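Side-chain contacts in uncharacterized protein (Legionella pneumophila subsp. pneumophila str. Philadelphia 1, PDB 4RXV), which is of unknown function but, in this N-terminal part of a longer effector-related protein, probably carries a papain-clan (CA) peptidase-like domain of the RavJ family: residues A[171-174]-A[175-179]; A[178-181]-A[182-185]; A[38-41]-A[42-46]. One frame throughout, in Å; residues are numbered along the deposited sequence. Where two conformers were deposited one is given.

Interaction 1. Residues A[171-174]-A[175-179]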
ATOM      1  N   ASP A 171      -0.737   4.820   0.460  1.00  6.69           N
ATOM      2  CA  ASP A 171      -1.851   4.068   1.003  1.00  6.58           C
ATOM      3  C   ASP A 171      -2.716   3.534  -0.144  1.00  6.68           C
ATOM      4  O   ASP A 171      -3.736   4.147  -0.509  1.00  7.34           O
ATOM      5  CB  ASP A 171      -2.656   4.955   1.947  1.00  7.57           C
ATOM      6  CG  ASP A 171      -3.713   4.190   2.726  1.00  7.72           C
ATOM      7  OD1 ASP A 171      -4.023   3.013   2.392  1.00  8.24           O
ATOM      8  OD2 ASP A 171      -4.244   4.784   3.696  1.00  8.72           O
ATOM      9  N   PRO A 172      -2.339   2.391  -0.726  1.00  6.48           N
ATOM     10  CA  PRO A 172      -3.133   1.848  -1.827  1.00  6.85           C
ATOM     11  C   PRO A 172      -4.560   1.461  -1.424  1.00  6.71           C
ATOM     12  O   PRO A 172      -5.477   1.567  -2.238  1.00  7.60           O
ATOM     13  CB  PRO A 172      -2.335   0.624  -2.270  1.00  7.60           C
ATOM     14  CG  PRO A 172      -1.481   0.264  -1.085  1.00  7.54           C
ATOM     15  CD  PRO A 172      -1.125   1.589  -0.468  1.00  7.06           C
ATOM     16  N   TRP A 173      -4.768   1.037  -0.176  1.00  6.54           N
ATOM     17  CA  TRP A 173      -6.121   0.748   0.291  1.00  7.14           C
ATOM     18  C   TRP A 173      -7.031   1.959   0.176  1.00  7.14           C
ATOM     19  O   TRP A 173      -8.188   1.814  -0.230  1.00  7.78           O
ATOM     20  CB  TRP A 173      -6.087   0.192   1.707  1.00  7.32           C
ATOM     21  CG  TRP A 173      -7.394  -0.275   2.263  1.00  7.70           C
ATOM     22  CD1 TRP A 173      -8.001  -1.489   2.063  1.00  8.15           C
ATOM     23  CD2 TRP A 173      -8.221   0.431   3.185  1.00  8.12           C
ATOM     24  NE1 TRP A 173      -9.142  -1.572   2.822  1.00  8.51           N
ATOM     25  CE2 TRP A 173      -9.301  -0.405   3.516  1.00  8.49           C
ATOM     26  CE3 TRP A 173      -8.134   1.680   3.785  1.00  8.88           C
ATOM     27  CZ2 TRP A 173     -10.314  -0.021   4.425  1.00  9.30           C
ATOM     28  CZ3 TRP A 173      -9.140   2.074   4.684  1.00  9.08           C
ATOM     29  CH2 TRP A 173     -10.208   1.215   4.994  1.00  9.12           C
ATOM     30  N   ALA A 174      -6.517   3.154   0.488  1.00  7.34           N
ATOM     31  CA  ALA A 174      -7.332   4.356   0.333  1.00  7.75           C
ATOM     32  C   ALA A 174      -7.804   4.498  -1.116  1.00  7.13           C
ATOM     33  O   ALA A 174      -8.912   4.971  -1.358  1.00  8.00           O
ATOM     34  CB  ALA A 174      -6.559   5.590   0.743  1.00  8.19           C
ATOM     35  N   VAL A 175      -6.952   4.140  -2.085  1.00  7.72           N
ATOM     36  CA  VAL A 175      -7.298   4.226  -3.505  1.00  7.54           C
ATOM     37  C   VAL A 175      -8.315   3.134  -3.879  1.00  7.36           C
ATOM     38  O   VAL A 175      -9.278   3.388  -4.604  1.00  8.43           O
ATOM     39  CB  VAL A 175      -6.033   4.156  -4.364  1.00  7.84           C
ATOM     40  CG1 VAL A 175      -6.376   4.258  -5.863  1.00  8.12           C
ATOM     41  CG2 VAL A 175      -5.100   5.300  -3.987  1.00  9.19           C
ATOM     42  N   GLY A 176      -8.132   1.931  -3.345  1.00  7.79           N
ATOM     43  CA  GLY A 176      -9.140   0.886  -3.460  1.00  8.42           C
ATOM     44  C   GLY A 176     -10.495   1.307  -2.920  1.00  8.12           C
ATOM     45  O   GLY A 176     -11.549   0.943  -3.456  1.00  9.93           O
ATOM     46  N   MET A 177     -10.476   2.126  -1.880  1.00  8.42           N
ATOM     47  CA  MET A 177     -11.647   2.670  -1.194  1.00  8.35           C
ATOM     48  C   MET A 177     -12.135   3.977  -1.838  1.00  8.69           C
ATOM     49  O   MET A 177     -12.990   4.653  -1.261  1.00 10.69           O
ATOM     50  CB  MET A 177     -11.351   2.879   0.286  1.00  8.48           C
ATOM     51  CG  MET A 177     -11.094   1.567   1.041  1.00  8.57           C
ATOM     52  SD  MET A 177     -12.560   0.513   1.172  1.00  9.43           S
ATOM     53  CE  MET A 177     -13.478   1.384   2.435  1.00 10.13           C
ATOM     54  N   GLY A 178     -11.667   4.285  -3.042  1.00  8.29           N
ATOM     55  CA  GLY A 178     -12.250   5.339  -3.840  1.00  9.07           C
ATOM     56  C   GLY A 178     -11.579   6.693  -3.757  1.00  8.76           C
ATOM     57  O   GLY A 178     -11.991   7.589  -4.484  1.00  9.84           O
ATOM     58  N   HIS A 179     -10.555   6.852  -2.929  1.00  8.48           N
ATOM     59  CA  HIS A 179      -9.868   8.131  -2.822  1.00  8.75           C
ATOM     60  C   HIS A 179      -8.892   8.311  -3.979  1.00  9.39           C
ATOM     61  O   HIS A 179      -8.314   7.351  -4.463  1.00  9.16           O
ATOM     62  CB  HIS A 179      -9.160   8.242  -1.474  1.00  9.46           C
ATOM     63  CG  HIS A 179     -10.115   8.213  -0.325  1.00  9.97           C
ATOM     64  ND1 HIS A 179     -10.665   9.354   0.205  1.00 11.89           N
ATOM     65  CD2 HIS A 179     -10.657   7.178   0.362  1.00 10.63           C
ATOM     66  CE1 HIS A 179     -11.494   9.028   1.181  1.00 11.22           C
ATOM     67  NE2 HIS A 179     -11.532   7.709   1.279  1.00 11.70           N
TER
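Met177 lays its CG methylene over the six-membered ring of Trp173, 3.7 Å from the ring centroid and 12° off the normal, a CH-pi contact between residues four apart. The sulfur follows more obliquely: Met177 SD lies 4.5 Å from that centroid, which adds a Met-aromatic contact on the same face. Bends at chi2 and chi3 curl the thioether back, keeping Met177 CE 4.0 Å from Trp173 CZ2. At the indole edge NE1 bonds to Asp25 OD1, which helps fix the ring's rotation; the Phe29 ring packs edge-to-face with the indole, and that of His139 meets it at about 50°. The other flat group, the imidazole of His179, has Ala174 O at its edge and in its plane, with His179 CD2 3.3 Å from that oxygen; NE2 reaches Cys32 O, ND1 goes to Gln183, and the Tyr194 ring packs edge-to-face.

These side chains ride on a short helix whose two ends are both closed, a compact example of helix capping. At the start, Asp171 is the N-cap: its OD1 accepts from Ala174 N at 3.1 Å, met from above the carboxylate plane. Its second oxygen, OD2, bonds to His139 NE2, a His-Asp pairing consistent with the catalytic pair of clan CA peptidases, although that role is inferred here. At the far end a Schellman motif stops the helix, with His179 N bonded to Ala174 O at 3.0 Å and Gly178 N to Val175 O at 3.0 Å. Gly178 is the C-prime residue, and its positive phi of 96° suits glycine. Helix 172-176 directly follows strand 168-170; Pro172 and Trp173 rest on Phe105 of helix 105-114, while Trp173 and Met177 both touch Val23 of strand 22-23.

Interaction 2. Residues A[178-181]-A[182-185]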
ATOM      1  N   GLY A 178     -11.667   4.285  -3.042  1.00  8.29           N
ATOM      2  CA  GLY A 178     -12.250   5.339  -3.840  1.00  9.07           C
ATOM      3  C   GLY A 178     -11.579   6.693  -3.757  1.00  8.76           C
ATOM      4  O   GLY A 178     -11.991   7.589  -4.484  1.00  9.84           O
ATOM      5  N   HIS A 179     -10.555   6.852  -2.929  1.00  8.48           N
ATOM      6  CA  HIS A 179      -9.868   8.131  -2.822  1.00  8.75           C
ATOM      7  C   HIS A 179      -8.892   8.311  -3.979  1.00  9.39           C
ATOM      8  O   HIS A 179      -8.314   7.351  -4.463  1.00  9.16           O
ATOM      9  CB  HIS A 179      -9.160   8.242  -1.474  1.00  9.46           C
ATOM     10  CG  HIS A 179     -10.115   8.213  -0.325  1.00  9.97           C
ATOM     11  ND1 HIS A 179     -10.665   9.354   0.205  1.00 11.89           N
ATOM     12  CD2 HIS A 179     -10.657   7.178   0.362  1.00 10.63           C
ATOM     13  CE1 HIS A 179     -11.494   9.028   1.181  1.00 11.22           C
ATOM     14  NE2 HIS A 179     -11.532   7.709   1.279  1.00 11.70           N
ATOM     15  N   PRO A 180      -8.707   9.549  -4.437  1.00  9.30           N
ATOM     16  CA  PRO A 180      -7.801   9.771  -5.561  1.00  9.85           C
ATOM     17  C   PRO A 180      -6.324   9.667  -5.179  1.00  9.18           C
ATOM     18  O   PRO A 180      -5.960   9.764  -4.000  1.00  9.21           O
ATOM     19  CB  PRO A 180      -8.121  11.208  -5.978  1.00 11.88           C
ATOM     20  CG  PRO A 180      -8.592  11.853  -4.702  1.00 12.06           C
ATOM     21  CD  PRO A 180      -9.349  10.787  -3.970  1.00 10.44           C
ATOM     22  N   PRO A 181      -5.450   9.504  -6.179  1.00  8.54           N
ATOM     23  CA  PRO A 181      -4.012   9.441  -5.892  1.00  9.04           C
ATOM     24  C   PRO A 181      -3.517  10.621  -5.070  1.00  8.11           C
ATOM     25  O   PRO A 181      -2.576  10.471  -4.277  1.00  8.15           O
ATOM     26  CB  PRO A 181      -3.375   9.381  -7.301  1.00  9.76           C
ATOM     27  CG  PRO A 181      -4.428   8.784  -8.169  1.00 12.07           C
ATOM     28  CD  PRO A 181      -5.735   9.301  -7.608  1.00  9.73           C
ATOM     29  N   GLU A 182      -4.098  11.789  -5.283  1.00  8.17           N
ATOM     30  CA  GLU A 182      -3.633  12.995  -4.607  1.00  8.77           C
ATOM     31  C   GLU A 182      -3.929  12.985  -3.107  1.00  8.41           C
ATOM     32  O   GLU A 182      -3.462  13.850  -2.378  1.00  9.41           O
ATOM     33  CB  GLU A 182      -4.234  14.231  -5.253  1.00  9.64           C
ATOM     34  CG  GLU A 182      -3.791  14.448  -6.684  1.00 10.29           C
ATOM     35  CD  GLU A 182      -4.521  13.590  -7.704  1.00 10.81           C
ATOM     36  OE1 GLU A 182      -5.538  12.922  -7.384  1.00 10.74           O
ATOM     37  OE2 GLU A 182      -4.090  13.627  -8.881  1.00 12.07           O
ATOM     38  N   GLN A 183      -4.732  12.023  -2.664  0.53  8.42           N
ATOM     39  CA  GLN A 183      -5.003  11.824  -1.245  0.53  9.28           C
ATOM     40  C   GLN A 183      -4.364  10.571  -0.674  0.53  8.09           C
ATOM     41  O   GLN A 183      -4.617  10.241   0.478  0.53  8.37           O
ATOM     42  CB  GLN A 183      -6.508  11.742  -1.007  0.53 14.39           C
ATOM     43  CG  GLN A 183      -7.210  13.060  -1.198  0.53 23.30           C
ATOM     44  CD  GLN A 183      -8.703  12.971  -0.954  0.53 38.61           C
ATOM     45  OE1 GLN A 183      -9.225  11.930  -0.552  0.53 55.41           O
ATOM     46  NE2 GLN A 183      -9.405  14.074  -1.208  0.53 35.50           N
ATOM     47  N   ALA A 184      -3.529   9.874  -1.450  1.00  7.82           N
ATOM     48  CA  ALA A 184      -3.094   8.542  -1.027  1.00  7.12           C
ATOM     49  C   ALA A 184      -1.760   8.068  -1.554  1.00  7.47           C
ATOM     50  O   ALA A 184      -1.152   7.226  -0.907  1.00  8.71           O
ATOM     51  CB  ALA A 184      -4.158   7.527  -1.413  1.00  8.48           C
ATOM     52  N   LEU A 185      -1.326   8.499  -2.725  1.00  7.46           N
ATOM     53  CA  LEU A 185      -0.153   7.905  -3.381  1.00  7.85           C
ATOM     54  C   LEU A 185       1.000   8.916  -3.431  1.00  7.70           C
ATOM     55  O   LEU A 185       1.116   9.714  -4.373  1.00  8.05           O
ATOM     56  CB  LEU A 185      -0.493   7.383  -4.773  1.00  7.72           C
ATOM     57  CG  LEU A 185      -1.576   6.289  -4.820  1.00  7.76           C
ATOM     58  CD1 LEU A 185      -1.852   5.849  -6.239  1.00  9.06           C
ATOM     59  CD2 LEU A 185      -1.208   5.077  -3.937  1.00  8.25           C
TER
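A 3-10 turn led by the consecutive prolines Pro180 and Pro181 organises this contact: Gln183 N donates to Pro180 O at 2.9 Å and Ala184 N to Pro181 O at 3.0 Å, each bond spanning three residues. Pro181 O is gripped twice, since Leu185 N also reaches it, at 2.8 Å and almost straight (170° at the hydrogen). Across the turn, the Gln183 chain, extended beyond CG, carries its amide back to the imidazole of His179. In the conformer described, one of two modelled, His179 ND1 donates to Gln183 OE1 at 3.0 Å, nearly head-on to the amide carbonyl and close to the ring plane, with ring and amide planes 42° apart. The amide also passes Pro180, whose CD is 3.6 Å from Gln183 OE1. With NE2 bound to Cys32 O, the imidazole is held at both nitrogens, and two such acceptors would probably favour a doubly protonated ring. On the apolar side, Leu185 CD1 packs 4.0 Å from Pro181 CB, and Leu13 and Lys14 of helix 6-14 close in on these two residues. The result is a proline-initiated 3-10 turn, its three-residue bonds giving way to a four-residue one at Leu185.

Interaction 3. Residues A[38-41]-A[42-46]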
ATOM      1  N   GLU A  38     -14.992   5.704  -8.371  1.00 18.76           N
ATOM      2  CA  GLU A  38     -14.115   4.616  -8.000  1.00 17.02           C
ATOM      3  C   GLU A  38     -14.651   3.881  -6.778  1.00 14.70           C
ATOM      4  O   GLU A  38     -14.609   2.661  -6.709  1.00 14.48           O
ATOM      5  CB  GLU A  38     -12.713   5.161  -7.729  1.00 20.18           C
ATOM      6  CG  GLU A  38     -11.966   5.580  -9.010  1.00 28.55           C
ATOM      7  CD  GLU A  38     -12.474   6.876  -9.627  1.00 48.16           C
ATOM      8  OE1 GLU A  38     -13.073   7.707  -8.915  1.00 38.25           O
ATOM      9  OE2 GLU A  38     -12.268   7.062 -10.844  1.00 69.30           O
ATOM     10  N   GLY A  39     -15.111   4.640  -5.787  1.00 14.66           N
ATOM     11  CA  GLY A  39     -15.648   4.042  -4.577  1.00 14.90           C
ATOM     12  C   GLY A  39     -16.902   3.223  -4.855  1.00 14.87           C
ATOM     13  O   GLY A  39     -17.071   2.118  -4.354  1.00 14.83           O
ATOM     14  N   ILE A  40     -17.810   3.781  -5.654  1.00 17.08           N
ATOM     15  CA  ILE A  40     -19.029   3.072  -6.041  1.00 18.19           C
ATOM     16  C   ILE A  40     -18.657   1.783  -6.765  1.00 18.20           C
ATOM     17  O   ILE A  40     -19.188   0.707  -6.459  1.00 18.79           O
ATOM     18  CB  ILE A  40     -19.926   3.939  -6.963  1.00 20.99           C
ATOM     19  CG1 ILE A  40     -20.392   5.201  -6.234  1.00 25.60           C
ATOM     20  CG2 ILE A  40     -21.115   3.143  -7.467  1.00 23.43           C
ATOM     21  CD1 ILE A  40     -21.124   4.954  -4.944  1.00 28.84           C
ATOM     22  N   ALA A  41     -17.741   1.894  -7.723  1.00 17.37           N
ATOM     23  CA  ALA A  41     -17.305   0.726  -8.470  1.00 16.85           C
ATOM     24  C   ALA A  41     -16.671  -0.331  -7.565  1.00 14.10           C
ATOM     25  O   ALA A  41     -16.896  -1.527  -7.731  1.00 14.84           O
ATOM     26  CB  ALA A  41     -16.352   1.135  -9.573  1.00 18.10           C
ATOM     27  N   SER A  42     -15.857   0.086  -6.597  1.00 13.36           N
ATOM     28  CA  SER A  42     -15.236  -0.870  -5.691  1.00 12.60           C
ATOM     29  C   SER A  42     -16.264  -1.612  -4.841  1.00 12.81           C
ATOM     30  O   SER A  42     -16.108  -2.794  -4.578  1.00 13.34           O
ATOM     31  CB  SER A  42     -14.185  -0.173  -4.831  1.00 12.45           C
ATOM     32  OG  SER A  42     -13.044   0.091  -5.625  1.00 11.89           O
ATOM     33  N   GLY A  43     -17.314  -0.924  -4.414  1.00 14.41           N
ATOM     34  CA  GLY A  43     -18.362  -1.561  -3.638  1.00 16.10           C
ATOM     35  C   GLY A  43     -19.053  -2.654  -4.446  1.00 16.61           C
ATOM     36  O   GLY A  43     -19.309  -3.755  -3.971  1.00 17.36           O
ATOM     37  N   GLN A  44     -19.370  -2.343  -5.692  1.00 16.48           N
ATOM     38  CA  GLN A  44     -20.024  -3.295  -6.574  1.00 18.25           C
ATOM     39  C   GLN A  44     -19.124  -4.471  -6.951  1.00 16.78           C
ATOM     40  O   GLN A  44     -19.598  -5.601  -7.111  1.00 17.93           O
ATOM     41  CB  GLN A  44     -20.491  -2.567  -7.831  1.00 21.64           C
ATOM     42  CG  GLN A  44     -21.658  -1.634  -7.556  1.00 31.10           C
ATOM     43  CD  GLN A  44     -21.825  -0.558  -8.610  1.00 46.10           C
ATOM     44  OE1 GLN A  44     -20.943  -0.342  -9.442  1.00 50.92           O
ATOM     45  NE2 GLN A  44     -22.960   0.132  -8.572  1.00 46.44           N
ATOM     46  N   ARG A  45     -17.833  -4.190  -7.121  1.00 14.95           N
ATOM     47  CA  ARG A  45     -16.864  -5.211  -7.469  1.00 14.23           C
ATOM     48  C   ARG A  45     -16.759  -6.230  -6.359  1.00 13.99           C
ATOM     49  O   ARG A  45     -16.731  -7.438  -6.628  1.00 15.95           O
ATOM     50  CB  ARG A  45     -15.503  -4.562  -7.765  1.00 14.38           C
ATOM     51  CG  ARG A  45     -14.502  -5.507  -8.402  1.00 13.57           C
ATOM     52  CD  ARG A  45     -13.117  -4.849  -8.611  1.00 13.52           C
ATOM     53  NE  ARG A  45     -13.269  -3.577  -9.317  1.00 14.39           N
ATOM     54  CZ  ARG A  45     -13.079  -2.365  -8.798  1.00 13.76           C
ATOM     55  NH1 ARG A  45     -12.604  -2.181  -7.572  1.00 12.94           N
ATOM     56  NH2 ARG A  45     -13.365  -1.318  -9.538  1.00 14.35           N
ATOM     57  N   TYR A  46     -16.716  -5.755  -5.118  1.00 13.76           N
ATOM     58  CA  TYR A  46     -16.677  -6.668  -3.985  1.00 14.70           C
ATOM     59  C   TYR A  46     -17.942  -7.518  -3.916  1.00 16.02           C
ATOM     60  O   TYR A  46     -17.875  -8.706  -3.605  1.00 16.11           O
ATOM     61  CB  TYR A  46     -16.465  -5.940  -2.655  1.00 15.84           C
ATOM     62  CG  TYR A  46     -16.540  -6.936  -1.536  1.00 16.51           C
ATOM     63  CD1 TYR A  46     -15.504  -7.830  -1.318  1.00 16.12           C
ATOM     64  CD2 TYR A  46     -17.660  -7.016  -0.716  1.00 19.75           C
ATOM     65  CE1 TYR A  46     -15.576  -8.783  -0.319  1.00 17.62           C
ATOM     66  CE2 TYR A  46     -17.739  -7.971   0.281  1.00 20.02           C
ATOM     67  CZ  TYR A  46     -16.699  -8.854   0.476  1.00 21.15           C
ATOM     68  OH  TYR A  46     -16.764  -9.799   1.477  1.00 25.24           O
TER
HETATM   69  O   HOH W   1     -12.906   1.409  -8.464  1.00 13.75           O
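Arg45 folds back along its helix until Ala41 O lies against one guanidinium face, 3.9 Å from its plane and nearer the rim than the centre, while NH2 comes within 3.9 Å of Ala41 CB. CG stands anti to the backbone N (chi1 -168°) and the chain bends at chi3, a course that returns the head group toward the preceding turn. There NH1 donates to Ser42 OG at 3.0 Å, tilted 21° from the guanidinium plane. A water lies at the guanidinium edge, in plane, accepting from Arg45 NH2 at 3.0 Å and donating to Glu38 O at 2.7 Å; this bridges residues seven apart and gives Glu38 O a second partner besides Ser42 N.

On another side of the helix, the Ile40 CG2 methyl makes a van der Waals contact with the Gln44 amide, 3.7 Å from NE2, the two side chains crossing.

Farther out, Arg45 NH1 also bonds to Phe21 O, which ties the arginine to the chain leading into strand 22-23. Ser42 OG, besides accepting from Arg45 NH1, bonds to Gly176 O and thereby joins helix 37-50 to the end of helix 172-176. Four-residue backbone bonds, from Ser42 N to Glu38 O through Arg45 N to Ala41 O (2.9 Å), mark an alpha-helix; its side chains meet as i+3 and i+4 neighbours in an amphipathic pattern, Ile40 and Gln44 exposed and Ser42 buried.

Overall arrangement
Helix capping, a turn and a helix flank here form one connected region of the chain. Interactions 1 and 2 share Gly178 and His179, and their centres are about 6 Å apart; the chain turns back so that Ala184 O probably accepts from Asp171 N at 2.8 Å, with Val175 CG2 packed 3.5 Å from Ala184 CB. Interaction 3, its centre about 11 Å from that of interaction 1, meets it where Ser42 OG comes 2.8 Å from Gly176 O, joining the two helices. Glu38 CB also packs 3.9 Å from Gly178 CA. Interaction 1 contains Asp171, which with His139 would belong to the presumed active site; the other two contacts flank the short helix that this aspartate starts.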